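Local atomic coordinates of GlcNAc-alpha-1,4-Gal-releasing endo-beta-galactosidase (Clostridium perfringens, PDB entry 1UPS), a protein that probably hydrolyses O-glycosyl bonds as a calcium-containing family 16 glycoside hydrolase, an endo-beta-galactosidase that releases GlcNAc-alpha-1,4-Gal. Residues Tyr52-Asn66 with Gln82-Ser96. Sequence-based numbering, arbitrary orientation.
Sequences YLPHWCKDPESAKAN and QKPWCPEHDGTVRSS
Trp85 lays one face of its indole against the CD2-CE2 side of the Tyr52 ring, Tyr52 CD2 to Trp85 CD2 3.3 Å, with the planes inclined at 44°; CB of Cys86 lies over the opposite face. One bond at the rim steadies the indole: Trp85 NE1 donates nearly in the ring plane to the anti lone pair of Asp90 OD1, 2.9 Å away. A water donates to that same oxygen and also bonds Tyr52 OH, which also hydrogen-bonds the hydroxyl of Tyr253. With its side chain folded between its own N and carbonyl carbon (chi1 61°), Ser62 brings OG within 2.7 Å of Trp85 O, though Asp59 O competes for the one proton. Farther along, Asn66 ND2 donates to Gln82 OE1 at 2.9 Å from above its carbonyl plane, and this OE1 also accepts from Thr79 N. Ser96 OG gathers three bonds, accepting from Asn66 N at 3.1 Å and from Gln82 NE2 at 3.2 Å while also bonding Tyr77 O. The Cys57-Cys86 disulfide, with Cys57 SG oblique to the Trp85 six-membered ring, ties the loop before strand 66-70 to the helix 87-90 segment leading into strand 94-99, at the edge of a sheet in the GH16 beta-sandwich, away from the calcium site.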
loop_
_atom_site.group_PDB
_atom_site.type_symbol
_atom_site.label_atom_id
_atom_site.label_comp_id
_atom_site.label_asym_id
_atom_site.label_seq_id
_atom_site.Cartn_x
_atom_site.Cartn_y
_atom_site.Cartn_z
ATOM N N TYR A 52 -11.008 -20.516 -3.284
ATOM C CA TYR A 52 -9.909 -19.718 -3.795
ATOM C C TYR A 52 -9.911 -19.825 -5.335
ATOM O O TYR A 52 -9.723 -20.913 -5.870
ATOM C CB TYR A 52 -8.585 -20.234 -3.180
ATOM C CG TYR A 52 -7.333 -19.467 -3.595
ATOM C CD1 TYR A 52 -7.393 -18.108 -3.922
ATOM C CD2 TYR A 52 -6.090 -20.106 -3.643
ATOM C CE1 TYR A 52 -6.221 -17.401 -4.320
ATOM C CE2 TYR A 52 -4.921 -19.419 -4.020
ATOM C CZ TYR A 52 -5.000 -18.070 -4.358
ATOM O OH TYR A 52 -3.852 -17.412 -4.753
ATOM N N LEU A 53 -10.153 -18.710 -6.037
ATOM C CA LEU A 53 -10.101 -18.674 -7.527
ATOM C C LEU A 53 -10.545 -19.988 -8.210
ATOM O O LEU A 53 -9.799 -20.566 -9.009
ATOM C CB LEU A 53 -8.706 -18.255 -8.023
ATOM C CG LEU A 53 -8.187 -16.919 -7.476
ATOM C CD1 LEU A 53 -6.691 -16.737 -7.792
ATOM C CD2 LEU A 53 -9.008 -15.741 -8.023
ATOM N N PRO A 54 -11.758 -20.452 -7.895
ATOM C CA PRO A 54 -12.189 -21.802 -8.308
ATOM C C PRO A 54 -12.297 -22.015 -9.825
ATOM O O PRO A 54 -12.265 -23.168 -10.268
ATOM C CB PRO A 54 -13.540 -21.972 -7.612
ATOM C CG PRO A 54 -14.051 -20.556 -7.395
ATOM C CD PRO A 54 -12.793 -19.755 -7.105
ATOM N N HIS A 55 -12.381 -20.937 -10.602
ATOM C CA HIS A 55 -12.413 -21.045 -12.070
ATOM C C HIS A 55 -11.133 -21.625 -12.687
ATOM O O HIS A 55 -11.158 -22.075 -13.848
ATOM C CB HIS A 55 -12.711 -19.685 -12.697
ATOM C CG HIS A 55 -11.815 -18.591 -12.209
ATOM N ND1 HIS A 55 -11.956 -18.019 -10.965
ATOM C CD2 HIS A 55 -10.755 -17.981 -12.788
ATOM C CE1 HIS A 55 -11.034 -17.088 -10.802
ATOM N NE2 HIS A 55 -10.290 -17.041 -11.893
ATOM N N TRP A 56 -10.019 -21.629 -11.944
ATOM C CA TRP A 56 -8.771 -22.200 -12.487
ATOM C C TRP A 56 -8.691 -23.722 -12.352
ATOM O O TRP A 56 -7.854 -24.346 -12.983
ATOM C CB TRP A 56 -7.507 -21.568 -11.881
ATOM C CG TRP A 56 -7.392 -20.086 -12.132
ATOM C CD1 TRP A 56 -7.116 -19.115 -11.203
ATOM C CD2 TRP A 56 -7.555 -19.409 -13.387
ATOM N NE1 TRP A 56 -7.102 -17.880 -11.804
ATOM C CE2 TRP A 56 -7.368 -18.025 -13.144
ATOM C CE3 TRP A 56 -7.849 -19.832 -14.703
ATOM C CZ2 TRP A 56 -7.486 -17.056 -14.152
ATOM C CZ3 TRP A 56 -7.946 -18.874 -15.720
ATOM C CH2 TRP A 56 -7.774 -17.487 -15.431
ATOM N N CYS A 57 -9.571 -24.318 -11.554
ATOM C CA CYS A 57 -9.386 -25.705 -11.139
ATOM C C CYS A 57 -10.462 -26.605 -11.737
ATOM O O CYS A 57 -11.653 -26.308 -11.626
ATOM C CB CYS A 57 -9.404 -25.771 -9.614
ATOM S SG CYS A 57 -8.518 -24.388 -8.833
ATOM N N LYS A 58 -10.049 -27.699 -12.375
ATOM C CA LYS A 58 -11.008 -28.579 -13.054
ATOM C C LYS A 58 -12.084 -29.017 -12.058
ATOM O O LYS A 58 -13.292 -28.839 -12.320
ATOM C CB LYS A 58 -10.309 -29.784 -13.698
ATOM N N ASP A 59 -11.648 -29.539 -10.917
ATOM C CA ASP A 59 -12.531 -29.728 -9.764
ATOM C C ASP A 59 -12.301 -28.661 -8.688
ATOM O O ASP A 59 -11.311 -28.700 -7.931
ATOM C CB ASP A 59 -12.442 -31.133 -9.152
ATOM C CG ASP A 59 -13.063 -31.200 -7.742
ATOM O OD1 ASP A 59 -12.372 -31.705 -6.807
ATOM O OD2 ASP A 59 -14.212 -30.743 -7.471
ATOM N N PRO A 60 -13.247 -27.733 -8.593
ATOM C CA PRO A 60 -13.142 -26.606 -7.663
ATOM C C PRO A 60 -13.277 -26.971 -6.180
ATOM O O PRO A 60 -12.942 -26.134 -5.352
ATOM C CB PRO A 60 -14.292 -25.695 -8.104
ATOM C CG PRO A 60 -15.289 -26.634 -8.683
ATOM C CD PRO A 60 -14.497 -27.685 -9.379
ATOM N N GLU A 61 -13.715 -28.186 -5.839
ATOM C CA GLU A 61 -13.800 -28.548 -4.428
ATOM C C GLU A 61 -12.434 -28.557 -3.732
ATOM O O GLU A 61 -12.366 -28.327 -2.521
ATOM C CB GLU A 61 -14.517 -29.889 -4.207
ATOM C CG GLU A 61 -16.048 -29.847 -4.246
ATOM C CD GLU A 61 -16.675 -28.538 -3.773
ATOM O OE1 GLU A 61 -16.611 -28.212 -2.568
ATOM O OE2 GLU A 61 -17.282 -27.847 -4.621
ATOM N N SER A 62 -11.361 -28.806 -4.492
ATOM C CA SER A 62 -9.984 -28.739 -3.956
ATOM C C SER A 62 -9.650 -27.351 -3.396
ATOM O O SER A 62 -8.813 -27.221 -2.500
ATOM C CB SER A 62 -8.924 -29.178 -5.008
ATOM O OG SER A 62 -8.880 -28.372 -6.208
ATOM N N ALA A 63 -10.330 -26.331 -3.923
ATOM C CA ALA A 63 -10.013 -24.939 -3.636
ATOM C C ALA A 63 -10.789 -24.397 -2.432
ATOM O O ALA A 63 -10.674 -23.225 -2.085
ATOM C CB ALA A 63 -10.257 -24.080 -4.888
ATOM N N LYS A 64 -11.575 -25.251 -1.785
ATOM C CA LYS A 64 -12.349 -24.828 -0.599
ATOM C C LYS A 64 -11.461 -24.499 0.613
ATOM O O LYS A 64 -10.503 -25.221 0.907
ATOM C CB LYS A 64 -13.394 -25.884 -0.208
ATOM C CG LYS A 64 -14.453 -25.332 0.782
ATOM C CD LYS A 64 -15.756 -26.116 0.782
ATOM C CE LYS A 64 -16.799 -25.447 1.704
ATOM N NZ LYS A 64 -17.795 -24.589 0.953
ATOM N N ALA A 65 -11.824 -23.430 1.326
ATOM C CA ALA A 65 -11.088 -22.963 2.495
ATOM C C ALA A 65 -11.461 -23.744 3.738
ATOM O O ALA A 65 -12.589 -24.239 3.851
ATOM C CB ALA A 65 -11.372 -21.482 2.738
ATOM N N ASN A 66 -10.511 -23.845 4.666
ATOM C CA ASN A 66 -10.831 -24.217 6.033
ATOM C C ASN A 66 -10.744 -22.993 6.909
ATOM O O ASN A 66 -9.867 -22.167 6.729
ATOM C CB ASN A 66 -9.928 -25.335 6.538
ATOM C CG ASN A 66 -10.195 -26.634 5.805
ATOM O OD1 ASN A 66 -11.343 -27.128 5.769
ATOM N ND2 ASN A 66 -9.153 -27.184 5.190
ATOM N N GLN A 82 -4.125 -30.923 4.898
ATOM C CA GLN A 82 -4.850 -30.211 3.842
ATOM C C GLN A 82 -4.218 -30.487 2.473
ATOM O O GLN A 82 -2.989 -30.583 2.369
ATOM C CB GLN A 82 -4.884 -28.704 4.152
ATOM C CG GLN A 82 -5.734 -27.877 3.200
ATOM C CD GLN A 82 -6.096 -26.535 3.787
ATOM O OE1 GLN A 82 -6.353 -26.435 4.997
ATOM N NE2 GLN A 82 -6.140 -25.507 2.941
ATOM N N LYS A 83 -5.045 -30.642 1.436
ATOM C CA LYS A 83 -4.501 -30.898 0.084
ATOM C C LYS A 83 -4.224 -29.607 -0.667
ATOM O O LYS A 83 -4.807 -28.569 -0.330
ATOM C CB LYS A 83 -5.470 -31.764 -0.724
ATOM C CG LYS A 83 -5.722 -33.118 -0.076
ATOM C CD LYS A 83 -6.414 -34.047 -1.084
ATOM C CE LYS A 83 -6.145 -35.510 -0.788
ATOM N NZ LYS A 83 -6.787 -35.929 0.494
ATOM N N PRO A 84 -3.364 -29.641 -1.698
ATOM C CA PRO A 84 -3.139 -28.430 -2.509
ATOM C C PRO A 84 -4.445 -27.869 -3.076
ATOM O O PRO A 84 -5.339 -28.674 -3.413
ATOM C CB PRO A 84 -2.219 -28.909 -3.649
ATOM C CG PRO A 84 -1.519 -30.148 -3.088
ATOM C CD PRO A 84 -2.521 -30.778 -2.115
ATOM N N TRP A 85 -4.547 -26.540 -3.207
ATOM C CA TRP A 85 -5.815 -25.925 -3.615
ATOM C C TRP A 85 -6.138 -26.165 -5.100
ATOM O O TRP A 85 -7.304 -26.269 -5.470
ATOM C CB TRP A 85 -5.864 -24.431 -3.245
ATOM C CG TRP A 85 -5.038 -23.576 -4.133
ATOM C CD1 TRP A 85 -3.691 -23.324 -4.024
ATOM C CD2 TRP A 85 -5.490 -22.858 -5.287
ATOM N NE1 TRP A 85 -3.283 -22.493 -5.045
ATOM C CE2 TRP A 85 -4.365 -22.186 -5.832
ATOM C CE3 TRP A 85 -6.742 -22.684 -5.902
ATOM C CZ2 TRP A 85 -4.447 -21.367 -6.968
ATOM C CZ3 TRP A 85 -6.826 -21.870 -7.036
ATOM C CH2 TRP A 85 -5.677 -21.232 -7.561
ATOM N N CYS A 86 -5.111 -26.307 -5.937
ATOM C CA CYS A 86 -5.319 -26.408 -7.396
ATOM C C CYS A 86 -4.049 -27.007 -8.035
ATOM O O CYS A 86 -3.313 -26.267 -8.693
ATOM C CB CYS A 86 -5.537 -24.972 -7.926
ATOM S SG CYS A 86 -6.557 -24.619 -9.401
ATOM N N PRO A 87 -3.786 -28.303 -7.832
ATOM C CA PRO A 87 -2.476 -28.900 -8.176
ATOM C C PRO A 87 -2.092 -28.756 -9.656
ATOM O O PRO A 87 -0.901 -28.694 -9.984
ATOM C CB PRO A 87 -2.641 -30.384 -7.826
ATOM C CG PRO A 87 -3.890 -30.509 -7.019
ATOM C CD PRO A 87 -4.710 -29.297 -7.246
ATOM N N GLU A 88 -3.087 -28.698 -10.541
ATOM C CA GLU A 88 -2.775 -28.646 -11.976
ATOM C C GLU A 88 -2.236 -27.285 -12.449
ATOM O O GLU A 88 -1.563 -27.226 -13.499
ATOM C CB GLU A 88 -3.967 -29.132 -12.817
ATOM C CG GLU A 88 -5.146 -28.185 -12.803
ATOM N N HIS A 89 -2.517 -26.218 -11.693
ATOM C CA HIS A 89 -1.992 -24.865 -11.976
ATOM C C HIS A 89 -0.981 -24.366 -10.990
ATOM O O HIS A 89 -0.081 -23.607 -11.360
ATOM C CB HIS A 89 -3.114 -23.804 -12.109
ATOM C CG HIS A 89 -3.966 -24.005 -13.320
ATOM N ND1 HIS A 89 -3.436 -24.077 -14.591
ATOM C CD2 HIS A 89 -5.291 -24.250 -13.448
ATOM C CE1 HIS A 89 -4.403 -24.327 -15.456
ATOM N NE2 HIS A 89 -5.539 -24.437 -14.788
ATOM N N ASP A 90 -1.146 -24.708 -9.712
ATOM C CA ASP A 90 -0.297 -24.090 -8.704
ATOM C C ASP A 90 0.576 -25.082 -7.950
ATOM O O ASP A 90 1.105 -24.741 -6.885
ATOM C CB ASP A 90 -1.137 -23.249 -7.725
ATOM C CG ASP A 90 -0.372 -22.068 -7.154
ATOM O OD1 ASP A 90 -0.800 -21.533 -6.116
ATOM O OD2 ASP A 90 0.682 -21.612 -7.676
ATOM N N GLY A 91 0.722 -26.293 -8.486
ATOM C CA GLY A 91 1.561 -27.307 -7.855
ATOM C C GLY A 91 1.045 -27.637 -6.464
ATOM O O GLY A 91 -0.172 -27.690 -6.245
ATOM N N THR A 92 1.947 -27.807 -5.505
ATOM C CA THR A 92 1.504 -28.269 -4.197
ATOM C C THR A 92 1.301 -27.132 -3.187
ATOM O O THR A 92 1.348 -27.358 -1.980
ATOM C CB THR A 92 2.432 -29.378 -3.639
ATOM O OG1 THR A 92 3.812 -28.950 -3.671
ATOM C CG2 THR A 92 2.399 -30.616 -4.549
ATOM N N VAL A 93 1.045 -25.927 -3.684
ATOM C CA VAL A 93 0.713 -24.798 -2.790
ATOM C C VAL A 93 -0.599 -25.090 -2.051
ATOM O O VAL A 93 -1.572 -25.552 -2.652
ATOM C CB VAL A 93 0.522 -23.488 -3.593
ATOM C CG1 VAL A 93 -0.039 -22.354 -2.703
ATOM C CG2 VAL A 93 1.848 -23.036 -4.266
ATOM N N ARG A 94 -0.629 -24.816 -0.757
ATOM C CA ARG A 94 -1.864 -24.944 -0.001
ATOM C C ARG A 94 -2.327 -23.566 0.403
ATOM O O ARG A 94 -1.498 -22.712 0.713
ATOM C CB ARG A 94 -1.629 -25.837 1.196
ATOM C CG ARG A 94 -1.290 -27.268 0.681
ATOM C CD ARG A 94 -1.136 -28.257 1.746
ATOM N NE ARG A 94 0.202 -28.283 2.331
ATOM C CZ ARG A 94 0.496 -29.085 3.340
ATOM N NH1 ARG A 94 1.712 -29.121 3.857
ATOM N NH2 ARG A 94 -0.462 -29.873 3.835
ATOM N N SER A 95 -3.637 -23.343 0.387
ATOM C CA SER A 95 -4.176 -22.038 0.793
ATOM C C SER A 95 -5.609 -22.201 1.265
ATOM O O SER A 95 -6.350 -23.010 0.703
ATOM C CB SER A 95 -4.107 -21.013 -0.367
ATOM O OG SER A 95 -4.657 -19.731 0.008
ATOM N N SER A 96 -5.984 -21.438 2.293
ATOM C CA SER A 96 -7.378 -21.310 2.692
ATOM C C SER A 96 -7.790 -19.865 2.433
ATOM O O SER A 96 -7.256 -18.932 3.062
ATOM C CB SER A 96 -7.565 -21.641 4.173
ATOM O OG SER A 96 -7.555 -23.047 4.384
HETATM O O HOH W 1 -1.377 -18.743 -5.891
HETATM O O HOH W 2 -7.712 -28.907 -0.816
HETATM O O HOH W 3 -9.021 -22.101 -0.099
#